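Local coordinates for protein D-alanyl-D-alanine carboxypeptidase (Streptococcus pneumoniae R6, PDB 1XP4) that probably removes the terminal D-alanine from peptidoglycan precursor peptides, acting as a serine-type D-Ala-D-Ala carboxypeptidase in cell wall synthesis, at residues A139-E150 against Y157-L168. Residues are numbered along the deposited sequence; the frame is centred on the assembly and turned at random.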
ATOM      1  N   ALA A 139      10.696  12.364  -3.572  1.00 22.42           N
ATOM      2  CA  ALA A 139      11.449  11.169  -3.233  1.00 22.19           C
ATOM      3  C   ALA A 139      12.907  11.184  -3.697  1.00 23.64           C
ATOM      4  O   ALA A 139      13.286  11.913  -4.617  1.00 23.42           O
ATOM      5  CB  ALA A 139      10.751   9.948  -3.796  1.00 22.45           C
ATOM      6  N   THR A 140      13.715  10.363  -3.031  1.00 22.49           N
ATOM      7  CA  THR A 140      15.129  10.206  -3.341  1.00 21.66           C
ATOM      8  C   THR A 140      15.393   8.714  -3.409  1.00 21.07           C
ATOM      9  O   THR A 140      15.425   8.044  -2.375  1.00 22.58           O
ATOM     10  CB  THR A 140      16.022  10.782  -2.243  1.00 22.68           C
ATOM     11  OG1 THR A 140      15.833  12.199  -2.168  1.00 22.68           O
ATOM     12  CG2 THR A 140      17.486  10.465  -2.537  1.00 17.88           C
ATOM     13  N   VAL A 141      15.575   8.193  -4.617  1.00 18.56           N
ATOM     14  CA  VAL A 141      15.820   6.769  -4.785  1.00 17.23           C
ATOM     15  C   VAL A 141      17.142   6.507  -5.479  1.00 16.11           C
ATOM     16  O   VAL A 141      17.364   6.935  -6.611  1.00 15.92           O
ATOM     17  CB  VAL A 141      14.691   6.089  -5.609  1.00 19.62           C
ATOM     18  CG1 VAL A 141      14.922   4.572  -5.669  1.00 16.43           C
ATOM     19  CG2 VAL A 141      13.328   6.409  -4.998  1.00 16.22           C
ATOM     20  N   VAL A 142      18.017   5.788  -4.790  1.00 16.18           N
ATOM     21  CA  VAL A 142      19.318   5.452  -5.338  1.00 15.46           C
ATOM     22  C   VAL A 142      19.494   3.939  -5.502  1.00 18.03           C
ATOM     23  O   VAL A 142      20.340   3.491  -6.282  1.00 18.00           O
ATOM     24  CB  VAL A 142      20.447   6.027  -4.457  1.00 15.17           C
ATOM     25  CG1 VAL A 142      20.400   7.545  -4.518  1.00 11.10           C
ATOM     26  CG2 VAL A 142      20.306   5.534  -3.004  1.00 10.38           C
ATOM     27  N   ASN A 143      18.706   3.154  -4.764  1.00 16.68           N
ATOM     28  CA  ASN A 143      18.777   1.702  -4.881  1.00 18.11           C
ATOM     29  C   ASN A 143      17.427   1.038  -4.698  1.00 17.62           C
ATOM     30  O   ASN A 143      16.459   1.674  -4.285  1.00 17.78           O
ATOM     31  CB  ASN A 143      19.809   1.091  -3.916  1.00 20.40           C
ATOM     32  CG  ASN A 143      19.675   1.593  -2.493  1.00 23.91           C
ATOM     33  OD1 ASN A 143      18.651   1.404  -1.841  1.00 27.13           O
ATOM     34  ND2 ASN A 143      20.728   2.229  -2.000  1.00 26.53           N
ATOM     35  N   THR A 144      17.374  -0.248  -5.014  1.00 16.26           N
ATOM     36  CA  THR A 144      16.142  -1.011  -4.934  1.00 14.96           C
ATOM     37  C   THR A 144      15.928  -1.733  -3.627  1.00 14.12           C
ATOM     38  O   THR A 144      14.880  -2.332  -3.429  1.00 14.56           O
ATOM     39  CB  THR A 144      16.104  -2.078  -6.017  1.00 15.40           C
ATOM     40  OG1 THR A 144      17.111  -3.060  -5.742  1.00 17.03           O
ATOM     41  CG2 THR A 144      16.377  -1.466  -7.366  1.00 17.05           C
ATOM     42  N   THR A 145      16.905  -1.687  -2.735  1.00 17.00           N
ATOM     43  CA  THR A 145      16.793  -2.410  -1.474  1.00 18.18           C
ATOM     44  C   THR A 145      16.415  -1.594  -0.254  1.00 18.48           C
ATOM     45  O   THR A 145      15.557  -1.997   0.524  1.00 21.49           O
ATOM     46  CB  THR A 145      18.100  -3.155  -1.167  1.00 17.79           C
ATOM     47  OG1 THR A 145      19.166  -2.209  -1.053  1.00 21.42           O
ATOM     48  CG2 THR A 145      18.435  -4.125  -2.287  1.00 18.73           C
ATOM     49  N   GLY A 146      17.053  -0.446  -0.078  1.00 19.12           N
ATOM     50  CA  GLY A 146      16.756   0.370   1.081  1.00 18.93           C
ATOM     51  C   GLY A 146      17.988   0.434   1.957  1.00 19.94           C
ATOM     52  O   GLY A 146      18.022   1.161   2.949  1.00 23.12           O
ATOM     53  N   LEU A 147      19.005  -0.341   1.596  1.00 18.19           N
ATOM     54  CA  LEU A 147      20.260  -0.341   2.337  1.00 17.83           C
ATOM     55  C   LEU A 147      20.934   1.019   2.132  1.00 19.58           C
ATOM     56  O   LEU A 147      20.508   1.831   1.302  1.00 20.52           O
ATOM     57  CB  LEU A 147      21.213  -1.408   1.796  1.00 13.02           C
ATOM     58  CG  LEU A 147      20.860  -2.886   1.745  1.00  8.63           C
ATOM     59  CD1 LEU A 147      21.623  -3.528   0.590  1.00  8.16           C
ATOM     60  CD2 LEU A 147      21.207  -3.544   3.054  1.00  8.55           C
ATOM     61  N   ASN A 148      21.998   1.254   2.889  1.00 19.27           N
ATOM     62  CA  ASN A 148      22.757   2.477   2.748  1.00 19.37           C
ATOM     63  C   ASN A 148      23.817   2.131   1.704  1.00 21.99           C
ATOM     64  O   ASN A 148      24.240   0.978   1.612  1.00 24.69           O
ATOM     65  CB  ASN A 148      23.393   2.839   4.084  1.00 17.56           C
ATOM     66  CG  ASN A 148      24.158   4.136   4.029  1.00 17.45           C
ATOM     67  OD1 ASN A 148      25.320   4.163   3.628  1.00 17.15           O
ATOM     68  ND2 ASN A 148      23.508   5.229   4.421  1.00 14.55           N
ATOM     69  N   ASN A 149      24.236   3.104   0.904  1.00 23.97           N
ATOM     70  CA  ASN A 149      25.237   2.833  -0.118  1.00 27.10           C
ATOM     71  C   ASN A 149      26.574   2.305   0.418  1.00 30.39           C
ATOM     72  O   ASN A 149      27.255   1.527  -0.253  1.00 30.83           O
ATOM     73  CB  ASN A 149      25.479   4.082  -0.962  1.00 27.30           C
ATOM     74  CG  ASN A 149      24.375   4.328  -1.970  1.00 28.01           C
ATOM     75  OD1 ASN A 149      23.661   3.406  -2.365  1.00 28.10           O
ATOM     76  ND2 ASN A 149      24.244   5.574  -2.413  1.00 29.71           N
ATOM     77  N   GLU A 150      26.958   2.721   1.620  1.00 34.74           N
ATOM     78  CA  GLU A 150      28.221   2.259   2.190  1.00 38.61           C
ATOM     79  C   GLU A 150      28.229   0.742   2.264  1.00 37.59           C
ATOM     80  O   GLU A 150      29.289   0.130   2.380  1.00 39.12           O
ATOM     81  CB  GLU A 150      28.438   2.826   3.598  1.00 44.08           C
ATOM     82  CG  GLU A 150      28.375   4.348   3.693  1.00 54.64           C
ATOM     83  CD  GLU A 150      28.730   4.866   5.084  1.00 59.45           C
ATOM     84  OE1 GLU A 150      28.550   4.105   6.062  1.00 61.75           O
ATOM     85  OE2 GLU A 150      29.175   6.034   5.198  1.00 62.38           O
ATOM     86  N   TYR A 157      24.498   3.884  -7.326  1.00 27.85           N
ATOM     87  CA  TYR A 157      24.016   4.639  -8.470  1.00 29.36           C
ATOM     88  C   TYR A 157      25.043   5.698  -8.872  1.00 32.15           C
ATOM     89  O   TYR A 157      25.660   6.337  -8.020  1.00 32.58           O
ATOM     90  CB  TYR A 157      22.683   5.308  -8.116  1.00 26.96           C
ATOM     91  CG  TYR A 157      21.921   5.822  -9.308  1.00 26.50           C
ATOM     92  CD1 TYR A 157      22.251   7.036  -9.903  1.00 28.56           C
ATOM     93  CD2 TYR A 157      20.897   5.069  -9.874  1.00 28.50           C
ATOM     94  CE1 TYR A 157      21.580   7.490 -11.040  1.00 27.72           C
ATOM     95  CE2 TYR A 157      20.223   5.508 -11.009  1.00 30.02           C
ATOM     96  CZ  TYR A 157      20.570   6.722 -11.587  1.00 28.98           C
ATOM     97  OH  TYR A 157      19.911   7.158 -12.710  1.00 28.77           O
ATOM     98  N   PRO A 158      25.255   5.877 -10.185  1.00 34.05           N
ATOM     99  CA  PRO A 158      26.211   6.872 -10.676  1.00 34.84           C
ATOM    100  C   PRO A 158      25.755   8.261 -10.255  1.00 35.91           C
ATOM    101  O   PRO A 158      24.663   8.700 -10.623  1.00 35.33           O
ATOM    102  CB  PRO A 158      26.148   6.691 -12.188  1.00 34.64           C
ATOM    103  CG  PRO A 158      25.836   5.245 -12.331  1.00 36.87           C
ATOM    104  CD  PRO A 158      24.762   5.044 -11.293  1.00 35.30           C
ATOM    105  N   GLY A 159      26.586   8.946  -9.477  1.00 35.74           N
ATOM    106  CA  GLY A 159      26.227  10.276  -9.029  1.00 36.41           C
ATOM    107  C   GLY A 159      25.804  10.284  -7.576  1.00 37.39           C
ATOM    108  O   GLY A 159      25.990  11.280  -6.881  1.00 38.32           O
ATOM    109  N   SER A 160      25.235   9.177  -7.109  1.00 37.62           N
ATOM    110  CA  SER A 160      24.796   9.088  -5.723  1.00 38.10           C
ATOM    111  C   SER A 160      25.994   9.115  -4.772  1.00 38.72           C
ATOM    112  O   SER A 160      27.106   8.744  -5.140  1.00 37.21           O
ATOM    113  CB  SER A 160      23.975   7.811  -5.502  1.00 37.47           C
ATOM    114  OG  SER A 160      24.772   6.647  -5.610  1.00 37.89           O
ATOM    115  N   LYS A 161      25.761   9.564  -3.546  1.00 40.96           N
ATOM    116  CA  LYS A 161      26.825   9.645  -2.560  1.00 43.08           C
ATOM    117  C   LYS A 161      27.005   8.293  -1.893  1.00 42.67           C
ATOM    118  O   LYS A 161      26.100   7.462  -1.906  1.00 42.55           O
ATOM    119  CB  LYS A 161      26.498  10.737  -1.539  1.00 46.10           C
ATOM    120  CG  LYS A 161      26.280  12.098  -2.202  1.00 49.94           C
ATOM    121  CD  LYS A 161      25.851  13.184  -1.229  1.00 54.03           C
ATOM    122  CE  LYS A 161      25.586  14.491  -1.976  1.00 56.40           C
ATOM    123  NZ  LYS A 161      25.200  15.610  -1.068  1.00 58.04           N
ATOM    124  N   LYS A 162      28.181   8.079  -1.318  1.00 43.08           N
ATOM    125  CA  LYS A 162      28.513   6.815  -0.676  1.00 42.60           C
ATOM    126  C   LYS A 162      27.709   6.425   0.553  1.00 40.08           C
ATOM    127  O   LYS A 162      27.644   5.246   0.891  1.00 39.97           O
ATOM    128  CB  LYS A 162      30.006   6.785  -0.358  1.00 46.33           C
ATOM    129  CG  LYS A 162      30.862   6.768  -1.613  1.00 52.29           C
ATOM    130  CD  LYS A 162      32.339   6.649  -1.287  1.00 56.92           C
ATOM    131  CE  LYS A 162      33.170   6.471  -2.548  1.00 58.37           C
ATOM    132  NZ  LYS A 162      34.621   6.354  -2.224  1.00 61.60           N
ATOM    133  N   ASP A 163      27.105   7.393   1.234  1.00 36.63           N
ATOM    134  CA  ASP A 163      26.289   7.056   2.394  1.00 32.73           C
ATOM    135  C   ASP A 163      24.824   7.454   2.204  1.00 30.60           C
ATOM    136  O   ASP A 163      24.076   7.572   3.175  1.00 31.04           O
ATOM    137  CB  ASP A 163      26.848   7.688   3.673  1.00 32.02           C
ATOM    138  CG  ASP A 163      27.107   9.168   3.535  1.00 33.17           C
ATOM    139  OD1 ASP A 163      26.374   9.846   2.788  1.00 35.15           O
ATOM    140  OD2 ASP A 163      28.041   9.660   4.200  1.00 35.50           O
ATOM    141  N   GLU A 164      24.422   7.647   0.949  1.00 27.89           N
ATOM    142  CA  GLU A 164      23.046   8.017   0.620  1.00 26.44           C
ATOM    143  C   GLU A 164      22.079   6.899   0.951  1.00 24.97           C
ATOM    144  O   GLU A 164      22.437   5.723   0.927  1.00 23.89           O
ATOM    145  CB  GLU A 164      22.889   8.318  -0.872  1.00 27.64           C
ATOM    146  CG  GLU A 164      23.295   9.698  -1.311  1.00 30.23           C
ATOM    147  CD  GLU A 164      22.328  10.255  -2.332  1.00 31.62           C
ATOM    148  OE1 GLU A 164      21.164  10.490  -1.955  1.00 33.34           O
ATOM    149  OE2 GLU A 164      22.715  10.451  -3.504  1.00 32.10           O
ATOM    150  N   GLU A 165      20.844   7.280   1.245  1.00 23.15           N
ATOM    151  CA  GLU A 165      19.791   6.320   1.547  1.00 22.16           C
ATOM    152  C   GLU A 165      18.520   6.781   0.844  1.00 20.58           C
ATOM    153  O   GLU A 165      18.337   7.976   0.620  1.00 19.90           O
ATOM    154  CB  GLU A 165      19.552   6.236   3.058  1.00 21.39           C
ATOM    155  CG  GLU A 165      20.610   5.460   3.799  1.00 22.82           C
ATOM    156  CD  GLU A 165      20.107   4.916   5.121  1.00 24.70           C
ATOM    157  OE1 GLU A 165      18.948   4.437   5.151  1.00 25.26           O
ATOM    158  OE2 GLU A 165      20.871   4.948   6.116  1.00 22.87           O
ATOM    159  N   ASN A 166      17.646   5.850   0.478  1.00 20.59           N
ATOM    160  CA  ASN A 166      16.409   6.252  -0.184  1.00 20.79           C
ATOM    161  C   ASN A 166      15.604   7.071   0.811  1.00 20.62           C
ATOM    162  O   ASN A 166      15.675   6.820   2.016  1.00 22.72           O
ATOM    163  CB  ASN A 166      15.577   5.040  -0.616  1.00 18.35           C
ATOM    164  CG  ASN A 166      16.300   4.155  -1.602  1.00 18.17           C
ATOM    165  OD1 ASN A 166      17.182   4.604  -2.333  1.00 18.29           O
ATOM    166  ND2 ASN A 166      15.915   2.888  -1.640  1.00 17.89           N
ATOM    167  N   LYS A 167      14.841   8.042   0.315  1.00 18.57           N
ATOM    168  CA  LYS A 167      14.025   8.874   1.193  1.00 15.82           C
ATOM    169  C   LYS A 167      12.605   9.101   0.672  1.00 14.64           C
ATOM    170  O   LYS A 167      12.409   9.465  -0.488  1.00 13.55           O
ATOM    171  CB  LYS A 167      14.699  10.228   1.407  1.00 14.46           C
ATOM    172  CG  LYS A 167      16.105  10.139   1.946  1.00 18.93           C
ATOM    173  CD  LYS A 167      16.235  10.882   3.265  1.00 19.53           C
ATOM    174  CE  LYS A 167      16.016  12.378   3.102  1.00 19.00           C
ATOM    175  NZ  LYS A 167      17.268  13.121   2.813  1.00 16.97           N
ATOM    176  N   LEU A 168      11.623   8.879   1.540  1.00 12.73           N
ATOM    177  CA  LEU A 168      10.217   9.088   1.211  1.00 13.26           C
ATOM    178  C   LEU A 168       9.511   9.558   2.467  1.00 16.03           C
ATOM    179  O   LEU A 168       9.916   9.209   3.577  1.00 19.65           O
ATOM    180  CB  LEU A 168       9.548   7.799   0.731  1.00 13.56           C
ATOM    181  CG  LEU A 168       9.579   7.491  -0.766  1.00 18.17           C
ATOM    182  CD1 LEU A 168      10.789   6.652  -1.119  1.00 17.95           C
ATOM    183  CD2 LEU A 168       8.318   6.736  -1.135  1.00 22.64           C
TER
HETATM  184  O   HOH W   1      22.888   3.215  -5.374  1.00 29.93           O
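Thr140 and Lys167 form a single antiparallel, hydrogen-bonded bridge, Thr140 N to Lys167 O at 3.0 Å and Lys167 N to Thr140 O at 2.8 Å; beyond it side-chain amides make most of the links, with one further backbone bond, Asn149 N to Glu164 O. Asn166 takes over at once: its OD1 accepts from two successive amides, Val142 N at 2.9 Å (N-H...O 169°) and Asn143 N at 3.2 Å, while its ND2 donates back to Asn143 O from above the carbonyl plane. These bonds, with another from ND2 to Thr43 OG1 outside the pair, hold the Asn166 amide in one rotation. Asn143 OD1 accepts from Gly146 N in an Asx motif, and its ND2 donates to Asn149 OD1, which helps to orient the Asn149 amide. Asn149 ND2 meets Lys161 O almost end-on to the carbonyl (2.7 Å), at the first residue of the type I turn Lys161 to Glu164. With chi1 at -178° and the amide turned across it (chi2 -84°), Asn148 sends ND2 to Asp163 O, approached from above the carbonyl plane, and to Glu165 OE2 at 3.1 Å, amide and carboxylate planes nearly perpendicular. A water links Val142 O and Asn149 OD1 to Tyr157 N. Val142 CG1 packs on Ser160 CB at 3.7 Å. Thr145 O accepts from Lys44 NZ, and Gly146 lies about 5 Å from the side chains of Ser41 and Lys44, the predicted acyl-ester serine and proton acceptor, so the paired loops border the probable SxxK active site of this S11 peptidase of the beta-lactamase clan.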